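Long-range contacts in hypothetic aldehyde deformylating oxygenase (Sulfolobus tokodaii, PDB 5V4T), which binds iron in a ferritin-like helical bundle and is probably an oxidoreductase with aldehyde deformylating oxygenase activity: residues Arg105-Val113 / Glu145-Leu153; Gly112-Ile121 / Leu194-Arg205. All coordinates share one frame; numbering follows the deposited sequence.

Contact 1: Arg105-Val113 / Glu145-Leu153. With FE (Fe (III) ion), chain C.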
ATOM      1  N   ARG A 105       4.701  10.831   0.744  1.00 12.83           N
ATOM      2  CA  ARG A 105       3.905  10.026   1.657  1.00 14.06           C
ATOM      3  C   ARG A 105       3.275   8.837   0.961  1.00 15.38           C
ATOM      4  O   ARG A 105       3.311   7.703   1.499  1.00 14.67           O
ATOM      5  CB  ARG A 105       2.802  10.833   2.349  1.00 14.49           C
ATOM      6  CG  ARG A 105       1.910   9.987   3.251  1.00 15.72           C
ATOM      7  CD  ARG A 105       0.759  10.757   3.859  1.00 16.59           C
ATOM      8  NE  ARG A 105       1.247  11.765   4.783  1.00 16.99           N
ATOM      9  CZ  ARG A 105       1.395  11.639   6.102  1.00 17.55           C
ATOM     10  NH1 ARG A 105       1.136  10.533   6.720  1.00 18.87           N
ATOM     11  NH2 ARG A 105       1.901  12.688   6.804  1.00 19.68           N
ATOM     12  N   PHE A 106       2.744   9.087  -0.238  1.00 13.23           N
ATOM     13  CA  PHE A 106       1.999   8.022  -0.933  1.00 13.36           C
ATOM     14  C   PHE A 106       2.914   7.269  -1.874  1.00 12.78           C
ATOM     15  O   PHE A 106       3.243   6.065  -1.596  1.00 13.98           O
ATOM     16  CB  PHE A 106       0.791   8.559  -1.698  1.00 13.45           C
ATOM     17  CG  PHE A 106      -0.088   7.445  -2.179  1.00 14.90           C
ATOM     18  CD1 PHE A 106      -0.866   6.707  -1.283  1.00 16.09           C
ATOM     19  CD2 PHE A 106      -0.125   7.119  -3.514  1.00 15.97           C
ATOM     20  CE1 PHE A 106      -1.615   5.635  -1.715  1.00 16.95           C
ATOM     21  CE2 PHE A 106      -0.903   6.050  -3.952  1.00 17.08           C
ATOM     22  CZ  PHE A 106      -1.638   5.307  -3.049  1.00 17.09           C
ATOM     23  N   HIS A 107       3.439   7.883  -2.930  1.00 12.04           N
ATOM     24  CA  HIS A 107       4.186   7.068  -3.861  1.00 12.59           C
ATOM     25  C   HIS A 107       5.404   6.402  -3.235  1.00 13.66           C
ATOM     26  O   HIS A 107       5.718   5.247  -3.517  1.00 13.94           O
ATOM     27  CB  HIS A 107       4.535   7.842  -5.105  1.00 11.89           C
ATOM     28  CG  HIS A 107       3.332   8.407  -5.803  1.00 13.18           C
ATOM     29  ND1 HIS A 107       2.576   9.454  -5.313  1.00 15.98           N
ATOM     30  CD2 HIS A 107       2.711   8.004  -6.933  1.00 14.51           C
ATOM     31  CE1 HIS A 107       1.570   9.701  -6.129  1.00 14.61           C
ATOM     32  NE2 HIS A 107       1.638   8.839  -7.132  1.00 14.04           N
ATOM     33  N   MET A 108       6.220   7.176  -2.515  1.00 12.61           N
ATOM     34  CA  MET A 108       7.454   6.596  -1.978  1.00 13.60           C
ATOM     35  C   MET A 108       7.215   5.701  -0.779  1.00 14.99           C
ATOM     36  O   MET A 108       7.650   4.579  -0.809  1.00 15.81           O
ATOM     37  CB  MET A 108       8.477   7.704  -1.581  1.00 14.11           C
ATOM     38  CG  MET A 108       8.918   8.575  -2.745  1.00 17.12           C
ATOM     39  SD  MET A 108       9.781   7.737  -4.093  1.00 17.80           S
ATOM     40  CE  MET A 108       8.485   7.656  -5.351  1.00 18.53           C
ATOM     41  N   ILE A 109       6.556   6.197   0.256  1.00 13.78           N
ATOM     42  CA  ILE A 109       6.442   5.443   1.490  1.00 13.87           C
ATOM     43  C   ILE A 109       5.328   4.378   1.366  1.00 14.45           C
ATOM     44  O   ILE A 109       5.463   3.251   1.785  1.00 14.82           O
ATOM     45  CB  ILE A 109       6.239   6.384   2.703  1.00 13.34           C
ATOM     46  CG1 ILE A 109       7.536   7.103   3.091  1.00 13.94           C
ATOM     47  CG2 ILE A 109       5.596   5.693   3.888  1.00 14.36           C
ATOM     48  CD1 ILE A 109       8.587   6.216   3.748  1.00 16.08           C
ATOM     49  N   THR A 110       4.184   4.792   0.879  1.00 14.03           N
ATOM     50  CA  THR A 110       3.024   3.878   0.905  1.00 15.34           C
ATOM     51  C   THR A 110       3.151   2.866  -0.189  1.00 16.17           C
ATOM     52  O   THR A 110       3.067   1.661   0.079  1.00 17.47           O
ATOM     53  CB  THR A 110       1.682   4.625   0.825  1.00 16.08           C
ATOM     54  OG1 THR A 110       1.622   5.594   1.883  1.00 15.58           O
ATOM     55  CG2 THR A 110       0.510   3.701   0.953  1.00 15.25           C
ATOM     56  N   GLU A 111       3.342   3.311  -1.424  1.00 15.01           N
ATOM     57  CA  GLU A 111       3.519   2.398  -2.537  1.00 15.19           C
ATOM     58  C   GLU A 111       4.898   1.781  -2.571  1.00 16.93           C
ATOM     59  O   GLU A 111       5.021   0.591  -2.839  1.00 21.02           O
ATOM     60  CB  GLU A 111       3.173   3.084  -3.859  1.00 17.82           C
ATOM     61  CG  GLU A 111       1.753   3.653  -3.889  1.00 19.72           C
ATOM     62  CD  GLU A 111       1.391   4.328  -5.219  1.00 22.17           C
ATOM     63  OE1 GLU A 111       2.142   5.210  -5.656  1.00 25.13           O
ATOM     64  OE2 GLU A 111       0.335   4.018  -5.852  1.00 23.22           O
ATOM     65  N   GLY A 112       5.954   2.542  -2.324  1.00 13.80           N
ATOM     66  CA  GLY A 112       7.304   2.082  -2.572  1.00 14.21           C
ATOM     67  C   GLY A 112       7.967   1.403  -1.405  1.00 14.78           C
ATOM     68  O   GLY A 112       9.025   0.810  -1.596  1.00 17.87           O
ATOM     69  N   VAL A 113       7.369   1.473  -0.224  1.00 14.47           N
ATOM     70  CA  VAL A 113       7.902   0.718   0.934  1.00 14.00           C
ATOM     71  C   VAL A 113       6.832  -0.222   1.511  1.00 14.53           C
ATOM     72  O   VAL A 113       7.002  -1.459   1.415  1.00 15.70           O
ATOM     73  CB  VAL A 113       8.414   1.672   2.004  1.00 15.95           C
ATOM     74  CG1 VAL A 113       8.910   0.819   3.162  1.00 16.19           C
ATOM     75  CG2 VAL A 113       9.537   2.506   1.457  1.00 14.46           C
ATOM     76  N   GLU A 145       2.059  -1.191  -9.455  1.00 14.51           N
ATOM     77  CA  GLU A 145       2.702  -0.389  -8.421  1.00 15.41           C
ATOM     78  C   GLU A 145       4.093   0.043  -8.795  1.00 15.20           C
ATOM     79  O   GLU A 145       4.550   1.144  -8.396  1.00 15.33           O
ATOM     80  CB  GLU A 145       2.664  -1.080  -7.057  1.00 18.15           C
ATOM     81  CG  GLU A 145       1.253  -1.146  -6.463  1.00 19.81           C
ATOM     82  CD  GLU A 145       0.554   0.203  -6.419  1.00 24.21           C
ATOM     83  OE1 GLU A 145       1.222   1.201  -6.069  1.00 24.64           O
ATOM     84  OE2 GLU A 145      -0.661   0.257  -6.742  1.00 26.14           O
ATOM     85  N   ALA A 146       4.813  -0.769  -9.558  1.00 14.96           N
ATOM     86  CA  ALA A 146       6.101  -0.361 -10.072  1.00 16.53           C
ATOM     87  C   ALA A 146       6.016   0.889 -10.920  1.00 15.90           C
ATOM     88  O   ALA A 146       6.835   1.803 -10.787  1.00 15.73           O
ATOM     89  CB  ALA A 146       6.776  -1.496 -10.843  1.00 17.70           C
ATOM     90  N   ARG A 147       4.982   0.997 -11.732  1.00 14.94           N
ATOM     91  CA  ARG A 147       4.769   2.218 -12.502  1.00 14.87           C
ATOM     92  C   ARG A 147       4.300   3.349 -11.654  1.00 14.80           C
ATOM     93  O   ARG A 147       4.676   4.514 -11.889  1.00 14.34           O
ATOM     94  CB  ARG A 147       3.771   1.955 -13.609  1.00 17.43           C
ATOM     95  CG  ARG A 147       4.222   1.089 -14.763  1.00 19.41           C
ATOM     96  CD  ARG A 147       3.197   1.174 -15.930  1.00 20.23           C
ATOM     97  NE  ARG A 147       1.805   0.854 -15.559  1.00 21.93           N
ATOM     98  CZ  ARG A 147       1.260  -0.371 -15.506  1.00 23.98           C
ATOM     99  NH1 ARG A 147       1.962  -1.446 -15.756  1.00 25.54           N
ATOM    100  NH2 ARG A 147       0.001  -0.519 -15.158  1.00 24.16           N
ATOM    101  N   HIS A 148       3.521   3.067 -10.620  1.00 13.28           N
ATOM    102  CA  HIS A 148       3.087   4.098  -9.681  1.00 12.99           C
ATOM    103  C   HIS A 148       4.290   4.762  -9.001  1.00 13.92           C
ATOM    104  O   HIS A 148       4.388   5.969  -8.885  1.00 15.26           O
ATOM    105  CB  HIS A 148       2.108   3.596  -8.649  1.00 13.02           C
ATOM    106  CG  HIS A 148       0.788   3.159  -9.238  1.00 13.19           C
ATOM    107  ND1 HIS A 148      -0.276   2.731  -8.483  1.00 15.60           N
ATOM    108  CD2 HIS A 148       0.408   3.038 -10.538  1.00 14.34           C
ATOM    109  CE1 HIS A 148      -1.278   2.420  -9.280  1.00 14.29           C
ATOM    110  NE2 HIS A 148      -0.889   2.583 -10.533  1.00 13.92           N
ATOM    111  N   VAL A 149       5.199   3.954  -8.520  1.00 13.45           N
ATOM    112  CA  VAL A 149       6.374   4.480  -7.879  1.00 14.36           C
ATOM    113  C   VAL A 149       7.257   5.297  -8.809  1.00 15.32           C
ATOM    114  O   VAL A 149       7.694   6.396  -8.435  1.00 15.72           O
ATOM    115  CB  VAL A 149       7.153   3.298  -7.234  1.00 14.92           C
ATOM    116  CG1 VAL A 149       8.508   3.799  -6.735  1.00 16.38           C
ATOM    117  CG2 VAL A 149       6.354   2.720  -6.104  1.00 15.61           C
ATOM    118  N   SER A 150       7.446   4.833 -10.042  1.00 14.73           N
ATOM    119  CA  SER A 150       8.203   5.560 -11.091  1.00 16.83           C
ATOM    120  C   SER A 150       7.547   6.870 -11.382  1.00 15.38           C
ATOM    121  O   SER A 150       8.214   7.920 -11.454  1.00 16.18           O
ATOM    122  CB  SER A 150       8.279   4.779 -12.417  1.00 21.56           C
ATOM    123  OG  SER A 150       8.982   3.628 -12.174  1.00 29.66           O
ATOM    124  N   PHE A 151       6.216   6.854 -11.458  1.00 16.42           N
ATOM    125  CA  PHE A 151       5.494   8.107 -11.647  1.00 16.11           C
ATOM    126  C   PHE A 151       5.723   9.074 -10.500  1.00 18.15           C
ATOM    127  O   PHE A 151       5.975  10.269 -10.726  1.00 17.93           O
ATOM    128  CB  PHE A 151       4.000   7.835 -11.834  1.00 16.28           C
ATOM    129  CG  PHE A 151       3.176   9.078 -11.968  1.00 18.08           C
ATOM    130  CD1 PHE A 151       3.383   9.965 -13.006  1.00 20.25           C
ATOM    131  CD2 PHE A 151       2.165   9.302 -11.098  1.00 18.00           C
ATOM    132  CE1 PHE A 151       2.605  11.151 -13.069  1.00 19.72           C
ATOM    133  CE2 PHE A 151       1.420  10.474 -11.134  1.00 20.70           C
ATOM    134  CZ  PHE A 151       1.656  11.379 -12.121  1.00 17.74           C
ATOM    135  N   GLY A 152       5.680   8.575  -9.258  1.00 15.87           N
ATOM    136  CA  GLY A 152       5.895   9.428  -8.136  1.00 15.12           C
ATOM    137  C   GLY A 152       7.254  10.087  -8.203  1.00 16.01           C
ATOM    138  O   GLY A 152       7.373  11.272  -7.844  1.00 17.41           O
ATOM    139  N   LEU A 153       8.279   9.367  -8.651  1.00 17.14           N
ATOM    140  CA  LEU A 153       9.630   9.982  -8.820  1.00 19.57           C
ATOM    141  C   LEU A 153       9.568  11.175  -9.724  1.00 21.18           C
ATOM    142  O   LEU A 153      10.229  12.159  -9.503  1.00 21.72           O
ATOM    143  CB  LEU A 153      10.657   8.962  -9.331  1.00 21.32           C
ATOM    144  CG  LEU A 153      11.033   7.819  -8.434  1.00 25.77           C
ATOM    145  CD1 LEU A 153      11.877   6.842  -9.273  1.00 30.59           C
ATOM    146  CD2 LEU A 153      11.834   8.304  -7.203  1.00 27.23           C
TER
HETATM  147 FE    FE C 301      -0.621   2.402  -6.310  0.60 12.99          FE
HETATM  148  O   HOH W   1      -1.267   1.933  -4.400  1.00 27.77           O
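Glu111 and His148 meet through the iron they share, on two roughly antiparallel helical segments, 105-113 and 145-153, whose axes come within 8.5 Å. Glu111 can be followed outward. Its CB lies beside Glu145 OE1 and 3.9 Å from Val149 CG2. Its CG passes Glu145 OE1, and its CD brings the carboxylate to the metal. OE2 binds the iron at 1.9 Å, while the other oxygen, Glu111 OE1, lies 3.4 Å from His148 CB. CG stands anti to the carbonyl carbon (chi1 -57°) and the chain runs extended beyond it, which carries the acid straight across to the ion. Glu145 clasps the iron with both carboxylate oxygens, its plane 60° from that of Glu111. His148 binds through ND1, and its NE2 is hydrogen-bonded to Glu56, a second-shell acid that probably steadies the ring. Glu57 and a water are further ligands. Glu145 and His148 form an ExxH pair, the ligand motif of ferritin-like carboxylate iron centres; one iron is modelled here. Beside it, Val149 is a knob among His107, Met108, Glu111 and Gly112. The His107 ring lies against Gly152, with CG 3.6 Å from Gly152 CA. His148 O lies at the ring edge, 3.3 Å from His107 CD2, and His107 NE2 bonds to Gln53. Replacing His107 with an alanine would probably leave Gln53 without this partner and open a gap where the ring packs beside Gly152. The Met108 chain, bent at chi2 and chi3, brings SD within 3.8 Å of Leu153 CD2 and CE near Val149 O.

Contact 2: Gly112-Ile121 / Leu194-Arg205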
ATOM      1  N   GLY A 112       5.954   2.542  -2.324  1.00 13.80           N
ATOM      2  CA  GLY A 112       7.304   2.082  -2.572  1.00 14.21           C
ATOM      3  C   GLY A 112       7.967   1.403  -1.405  1.00 14.78           C
ATOM      4  O   GLY A 112       9.025   0.810  -1.596  1.00 17.87           O
ATOM      5  N   VAL A 113       7.369   1.473  -0.224  1.00 14.47           N
ATOM      6  CA  VAL A 113       7.902   0.718   0.934  1.00 14.00           C
ATOM      7  C   VAL A 113       6.832  -0.222   1.511  1.00 14.53           C
ATOM      8  O   VAL A 113       7.002  -1.459   1.415  1.00 15.70           O
ATOM      9  CB  VAL A 113       8.414   1.672   2.004  1.00 15.95           C
ATOM     10  CG1 VAL A 113       8.910   0.819   3.162  1.00 16.19           C
ATOM     11  CG2 VAL A 113       9.537   2.506   1.457  1.00 14.46           C
ATOM     12  N   LEU A 114       5.742   0.301   2.020  1.00 14.05           N
ATOM     13  CA  LEU A 114       4.714  -0.510   2.681  1.00 15.93           C
ATOM     14  C   LEU A 114       4.070  -1.474   1.723  1.00 16.14           C
ATOM     15  O   LEU A 114       4.010  -2.661   2.016  1.00 17.13           O
ATOM     16  CB  LEU A 114       3.652   0.358   3.328  1.00 16.57           C
ATOM     17  CG  LEU A 114       4.161   1.031   4.562  1.00 19.78           C
ATOM     18  CD1 LEU A 114       3.220   2.166   4.833  1.00 19.93           C
ATOM     19  CD2 LEU A 114       4.130  -0.030   5.697  1.00 20.48           C
ATOM     20  N   ALA A 115       3.576  -0.983   0.603  1.00 15.46           N
ATOM     21  CA  ALA A 115       2.868  -1.864  -0.358  1.00 16.16           C
ATOM     22  C   ALA A 115       3.805  -2.902  -0.904  1.00 16.00           C
ATOM     23  O   ALA A 115       3.393  -4.048  -1.122  1.00 15.56           O
ATOM     24  CB  ALA A 115       2.206  -1.092  -1.489  1.00 17.07           C
ATOM     25  N   THR A 116       5.076  -2.543  -1.167  1.00 15.65           N
ATOM     26  CA  THR A 116       6.055  -3.461  -1.660  1.00 17.48           C
ATOM     27  C   THR A 116       6.191  -4.679  -0.738  1.00 17.56           C
ATOM     28  O   THR A 116       6.154  -5.841  -1.187  1.00 17.93           O
ATOM     29  CB  THR A 116       7.437  -2.757  -1.877  1.00 19.65           C
ATOM     30  OG1 THR A 116       7.255  -1.629  -2.756  1.00 22.12           O
ATOM     31  CG2 THR A 116       8.435  -3.736  -2.428  1.00 21.17           C
ATOM     32  N   VAL A 117       6.243  -4.422   0.582  1.00 16.91           N
ATOM     33  CA  VAL A 117       6.306  -5.497   1.572  1.00 18.09           C
ATOM     34  C   VAL A 117       5.002  -6.318   1.661  1.00 14.87           C
ATOM     35  O   VAL A 117       5.030  -7.554   1.618  1.00 16.23           O
ATOM     36  CB  VAL A 117       6.697  -4.930   2.929  1.00 20.72           C
ATOM     37  CG1 VAL A 117       6.566  -5.980   4.018  1.00 26.01           C
ATOM     38  CG2 VAL A 117       8.111  -4.405   2.826  1.00 23.09           C
ATOM     39  N   GLY A 118       3.880  -5.622   1.692  1.00 13.82           N
ATOM     40  CA  GLY A 118       2.602  -6.292   1.818  1.00 13.28           C
ATOM     41  C   GLY A 118       2.314  -7.167   0.616  1.00 13.00           C
ATOM     42  O   GLY A 118       1.849  -8.318   0.723  1.00 14.39           O
ATOM     43  N   LEU A 119       2.621  -6.649  -0.564  1.00 13.50           N
ATOM     44  CA  LEU A 119       2.392  -7.384  -1.806  1.00 14.20           C
ATOM     45  C   LEU A 119       3.338  -8.591  -1.922  1.00 14.93           C
ATOM     46  O   LEU A 119       2.960  -9.663  -2.407  1.00 14.54           O
ATOM     47  CB  LEU A 119       2.551  -6.478  -3.027  1.00 14.58           C
ATOM     48  CG  LEU A 119       1.444  -5.452  -3.163  1.00 14.52           C
ATOM     49  CD1 LEU A 119       1.766  -4.360  -4.153  1.00 14.80           C
ATOM     50  CD2 LEU A 119       0.145  -6.124  -3.545  1.00 16.65           C
ATOM     51  N   LYS A 120       4.594  -8.433  -1.477  1.00 13.65           N
ATOM     52  CA  LYS A 120       5.524  -9.577  -1.405  1.00 16.32           C
ATOM     53  C   LYS A 120       4.921 -10.680  -0.560  1.00 14.81           C
ATOM     54  O   LYS A 120       4.923 -11.860  -0.957  1.00 16.58           O
ATOM     55  CB  LYS A 120       6.862  -9.128  -0.782  1.00 18.41           C
ATOM     56  CG  LYS A 120       7.711 -10.287  -0.246  1.00 23.80           C
ATOM     57  CD  LYS A 120       8.882  -9.720   0.605  1.00 29.00           C
ATOM     58  CE  LYS A 120       9.562 -10.772   1.483  1.00 31.60           C
ATOM     59  NZ  LYS A 120      10.300 -11.680   0.537  1.00 33.50           N
ATOM     60  N   ILE A 121       4.448 -10.357   0.611  1.00 13.64           N
ATOM     61  CA  ILE A 121       3.874 -11.366   1.486  1.00 14.99           C
ATOM     62  C   ILE A 121       2.641 -11.998   0.846  1.00 14.60           C
ATOM     63  O   ILE A 121       2.511 -13.200   0.786  1.00 15.38           O
ATOM     64  CB  ILE A 121       3.510 -10.785   2.849  1.00 15.21           C
ATOM     65  CG1 ILE A 121       4.778 -10.279   3.573  1.00 18.95           C
ATOM     66  CG2 ILE A 121       2.712 -11.772   3.666  1.00 16.64           C
ATOM     67  CD1 ILE A 121       4.418  -9.388   4.735  1.00 21.01           C
ATOM     68  N   LEU A 194      11.330  -8.391   7.909  1.00 17.02           N
ATOM     69  CA  LEU A 194      10.486  -7.448   7.134  1.00 16.55           C
ATOM     70  C   LEU A 194      10.904  -6.016   7.321  1.00 17.85           C
ATOM     71  O   LEU A 194      10.976  -5.271   6.354  1.00 15.71           O
ATOM     72  CB  LEU A 194       9.015  -7.616   7.552  1.00 16.48           C
ATOM     73  CG  LEU A 194       8.391  -8.890   7.111  1.00 17.21           C
ATOM     74  CD1 LEU A 194       6.996  -8.942   7.671  1.00 19.20           C
ATOM     75  CD2 LEU A 194       8.389  -9.167   5.613  1.00 16.62           C
ATOM     76  N   VAL A 195      11.204  -5.595   8.556  1.00 16.56           N
ATOM     77  CA  VAL A 195      11.737  -4.279   8.803  1.00 16.14           C
ATOM     78  C   VAL A 195      13.109  -4.084   8.154  1.00 14.92           C
ATOM     79  O   VAL A 195      13.371  -3.035   7.585  1.00 16.86           O
ATOM     80  CB  VAL A 195      11.795  -3.965  10.338  1.00 17.90           C
ATOM     81  CG1 VAL A 195      12.514  -2.659  10.624  1.00 21.28           C
ATOM     82  CG2 VAL A 195      10.357  -3.950  10.904  1.00 18.44           C
ATOM     83  N   ASN A 196      13.969  -5.124   8.161  1.00 15.04           N
ATOM     84  CA  ASN A 196      15.219  -5.026   7.403  1.00 14.62           C
ATOM     85  C   ASN A 196      14.989  -4.774   5.929  1.00 14.25           C
ATOM     86  O   ASN A 196      15.714  -3.987   5.337  1.00 15.68           O
ATOM     87  CB  ASN A 196      16.154  -6.240   7.586  1.00 16.28           C
ATOM     88  CG  ASN A 196      16.553  -6.466   9.033  1.00 18.41           C
ATOM     89  OD1 ASN A 196      16.473  -5.581   9.880  1.00 18.64           O
ATOM     90  ND2 ASN A 196      16.930  -7.682   9.319  1.00 18.67           N
ATOM     91  N   LEU A 197      14.034  -5.474   5.329  1.00 14.33           N
ATOM     92  CA  LEU A 197      13.671  -5.213   3.953  1.00 14.39           C
ATOM     93  C   LEU A 197      13.171  -3.789   3.767  1.00 13.74           C
ATOM     94  O   LEU A 197      13.583  -3.131   2.810  1.00 14.68           O
ATOM     95  CB  LEU A 197      12.620  -6.232   3.507  1.00 16.27           C
ATOM     96  CG  LEU A 197      11.972  -5.866   2.182  1.00 15.27           C
ATOM     97  CD1 LEU A 197      12.940  -5.860   1.015  1.00 17.97           C
ATOM     98  CD2 LEU A 197      10.926  -6.906   1.978  1.00 17.95           C
ATOM     99  N   MET A 198      12.337  -3.299   4.684  1.00 13.73           N
ATOM    100  CA  MET A 198      11.867  -1.932   4.586  1.00 15.11           C
ATOM    101  C   MET A 198      13.007  -0.957   4.561  1.00 15.86           C
ATOM    102  O   MET A 198      12.951   0.035   3.826  1.00 14.47           O
ATOM    103  CB  MET A 198      10.848  -1.600   5.666  1.00 15.28           C
ATOM    104  CG  MET A 198       9.563  -2.379   5.528  1.00 18.38           C
ATOM    105  SD  MET A 198       8.564  -2.193   7.019  1.00 22.43           S
ATOM    106  CE  MET A 198       7.804  -0.659   6.625  1.00 19.66           C
ATOM    107  N   GLU A 199      14.056  -1.191   5.384  1.00 14.87           N
ATOM    108  CA  GLU A 199      15.187  -0.285   5.392  1.00 16.25           C
ATOM    109  C   GLU A 199      15.893  -0.262   4.077  1.00 16.00           C
ATOM    110  O   GLU A 199      16.341   0.762   3.635  1.00 16.44           O
ATOM    111  CB  GLU A 199      16.132  -0.730   6.512  1.00 17.85           C
ATOM    112  CG  GLU A 199      15.533  -0.549   7.873  1.00 23.42           C
ATOM    113  CD  GLU A 199      15.769   0.880   8.444  1.00 29.35           C
ATOM    114  OE1 GLU A 199      16.290   1.810   7.750  1.00 32.05           O
ATOM    115  OE2 GLU A 199      15.505   1.010   9.646  1.00 39.57           O
ATOM    116  N   GLU A 200      16.026  -1.424   3.419  1.00 15.47           N
ATOM    117  CA  GLU A 200      16.658  -1.482   2.134  1.00 16.47           C
ATOM    118  C   GLU A 200      15.822  -0.774   1.056  1.00 15.01           C
ATOM    119  O   GLU A 200      16.315  -0.103   0.188  1.00 14.67           O
ATOM    120  CB  GLU A 200      16.959  -2.899   1.751  1.00 22.01           C
ATOM    121  CG  GLU A 200      17.888  -3.545   2.775  1.00 27.79           C
ATOM    122  CD  GLU A 200      19.434  -3.333   2.730  1.00 36.75           C
ATOM    123  OE1 GLU A 200      20.047  -2.307   2.167  1.00 30.62           O
ATOM    124  OE2 GLU A 200      20.027  -4.319   3.356  1.00 32.30           O
ATOM    125  N   LEU A 201      14.513  -0.948   1.122  1.00 13.98           N
ATOM    126  CA  LEU A 201      13.614  -0.216   0.214  1.00 14.21           C
ATOM    127  C   LEU A 201      13.669   1.305   0.378  1.00 14.71           C
ATOM    128  O   LEU A 201      13.665   2.034  -0.585  1.00 13.95           O
ATOM    129  CB  LEU A 201      12.204  -0.716   0.399  1.00 14.47           C
ATOM    130  CG  LEU A 201      11.931  -2.165  -0.008  1.00 15.43           C
ATOM    131  CD1 LEU A 201      10.568  -2.678   0.459  1.00 15.66           C
ATOM    132  CD2 LEU A 201      12.029  -2.324  -1.507  1.00 17.57           C
ATOM    133  N   LYS A 202      13.708   1.754   1.594  1.00 14.40           N
ATOM    134  CA  LYS A 202      13.883   3.191   1.883  1.00 15.22           C
ATOM    135  C   LYS A 202      15.149   3.701   1.224  1.00 14.16           C
ATOM    136  O   LYS A 202      15.137   4.711   0.558  1.00 14.27           O
ATOM    137  CB  LYS A 202      13.945   3.411   3.372  1.00 16.82           C
ATOM    138  CG  LYS A 202      14.062   4.883   3.825  1.00 18.61           C
ATOM    139  CD  LYS A 202      14.595   4.946   5.242  1.00 20.39           C
ATOM    140  CE  LYS A 202      15.291   6.243   5.492  1.00 25.75           C
ATOM    141  NZ  LYS A 202      15.914   6.200   6.845  1.00 24.78           N
ATOM    142  N   LYS A 203      16.275   3.011   1.427  1.00 14.65           N
ATOM    143  CA  LYS A 203      17.526   3.386   0.815  1.00 14.21           C
ATOM    144  C   LYS A 203      17.456   3.416  -0.692  1.00 15.16           C
ATOM    145  O   LYS A 203      17.895   4.360  -1.359  1.00 15.57           O
ATOM    146  CB  LYS A 203      18.640   2.432   1.284  1.00 16.05           C
ATOM    147  CG  LYS A 203      18.979   2.713   2.722  1.00 21.44           C
ATOM    148  CD  LYS A 203      20.187   1.923   3.176  1.00 25.01           C
ATOM    149  CE  LYS A 203      20.728   2.498   4.475  1.00 31.65           C
ATOM    150  NZ  LYS A 203      21.984   1.786   4.900  1.00 36.04           N
ATOM    151  N   ALA A 204      16.796   2.425  -1.273  1.00 15.52           N
ATOM    152  CA  ALA A 204      16.649   2.356  -2.739  1.00 16.65           C
ATOM    153  C   ALA A 204      15.838   3.531  -3.281  1.00 15.37           C
ATOM    154  O   ALA A 204      16.197   4.098  -4.284  1.00 16.43           O
ATOM    155  CB  ALA A 204      15.935   1.060  -3.080  1.00 17.97           C
ATOM    156  N   ARG A 205      14.744   3.884  -2.612  1.00 14.22           N
ATOM    157  CA  ARG A 205      13.903   4.982  -3.082  1.00 16.46           C
ATOM    158  C   ARG A 205      14.645   6.281  -2.953  1.00 14.76           C
ATOM    159  O   ARG A 205      14.625   7.109  -3.887  1.00 15.49           O
ATOM    160  CB  ARG A 205      12.563   5.082  -2.386  1.00 17.70           C
ATOM    161  CG  ARG A 205      11.738   3.774  -2.373  1.00 21.51           C
ATOM    162  CD  ARG A 205      11.524   3.122  -3.755  1.00 20.83           C
ATOM    163  NE  ARG A 205      10.719   1.867  -3.621  1.00 23.42           N
ATOM    164  CZ  ARG A 205      10.456   0.983  -4.617  1.00 23.96           C
ATOM    165  NH1 ARG A 205      10.989   1.169  -5.820  1.00 24.37           N
ATOM    166  NH2 ARG A 205       9.688  -0.105  -4.410  1.00 25.16           N
TER
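This is a helix-to-helix contact, mainly apolar with a polar clamp at one end, where helix 191-211 packs against the middle of helix 98-128. The two segments run at 137° to each other, and their axes come within 9.2 Å. Val117 and Leu201 interlock as knobs into holes. Val117 sits among Leu194, Leu197, Met198 and Leu201, with CG2 3.7 Å from Met198 CG. Its CG1 reaches Leu194 CD2. Leu201 answers by entering the hole formed by Gly112, Val113, Thr116 and Val117. Its CD1 meets Thr116 CG2 tip to tip at 3.7 Å. Met198 bends at its last torsion (chi3 83°), which brings Met198 CE against both Leu114 CD2 and Val113 CG1. In this ferritin-like fold, helix 98-128 carries the iron ligand Glu111, so helix 191-211 packs just beside a metal-bearing helix. Gly112 lies where that helix has a wider pi-type turn. Arg205 grips the carbonyl oxygen of Gly112 side-on with two nitrogens. NE donates at 2.8 Å to Gly112 O, with an angle of 151° at the hydrogen. NH2 donates to the same oxygen at 3.0 Å. Gly112 O lies in the guanidinium plane; the two bonds probably limit how the group can turn. NH2 also makes a weak bond to Thr116 OG1, which is itself hydrogen-bonded to Glu111 O. At the far end Ile121 CD1 touches Leu194 CD1 at 3.9 Å. Nearby, the methylene CD of Lys120 rests on Leu197 CD2, while its NZ forms a salt bridge with Glu124.

After four earlier helices the chain enters helix 98-128, which serves both contacts. Its earlier part, 105-113, enters contact 1, and 112-121 enters contact 2, with Gly112 and Val113 common to both. The chain then turns into helix 132-155, whose segment 145-153 closes the loop of contact 1. It continues through helix 159-179 to helix 191-211, where 194-205 closes the longer loop of contact 2. The segments alternate along the chain, so the two loops cross. The centres of the two contacts lie about 11 Å apart. Helix 98-128, which itself supplies an iron ligand, lies against both helix 132-155 and the last helix. Val149 CG1 also packs on Arg205 NH1, linking these two partners directly.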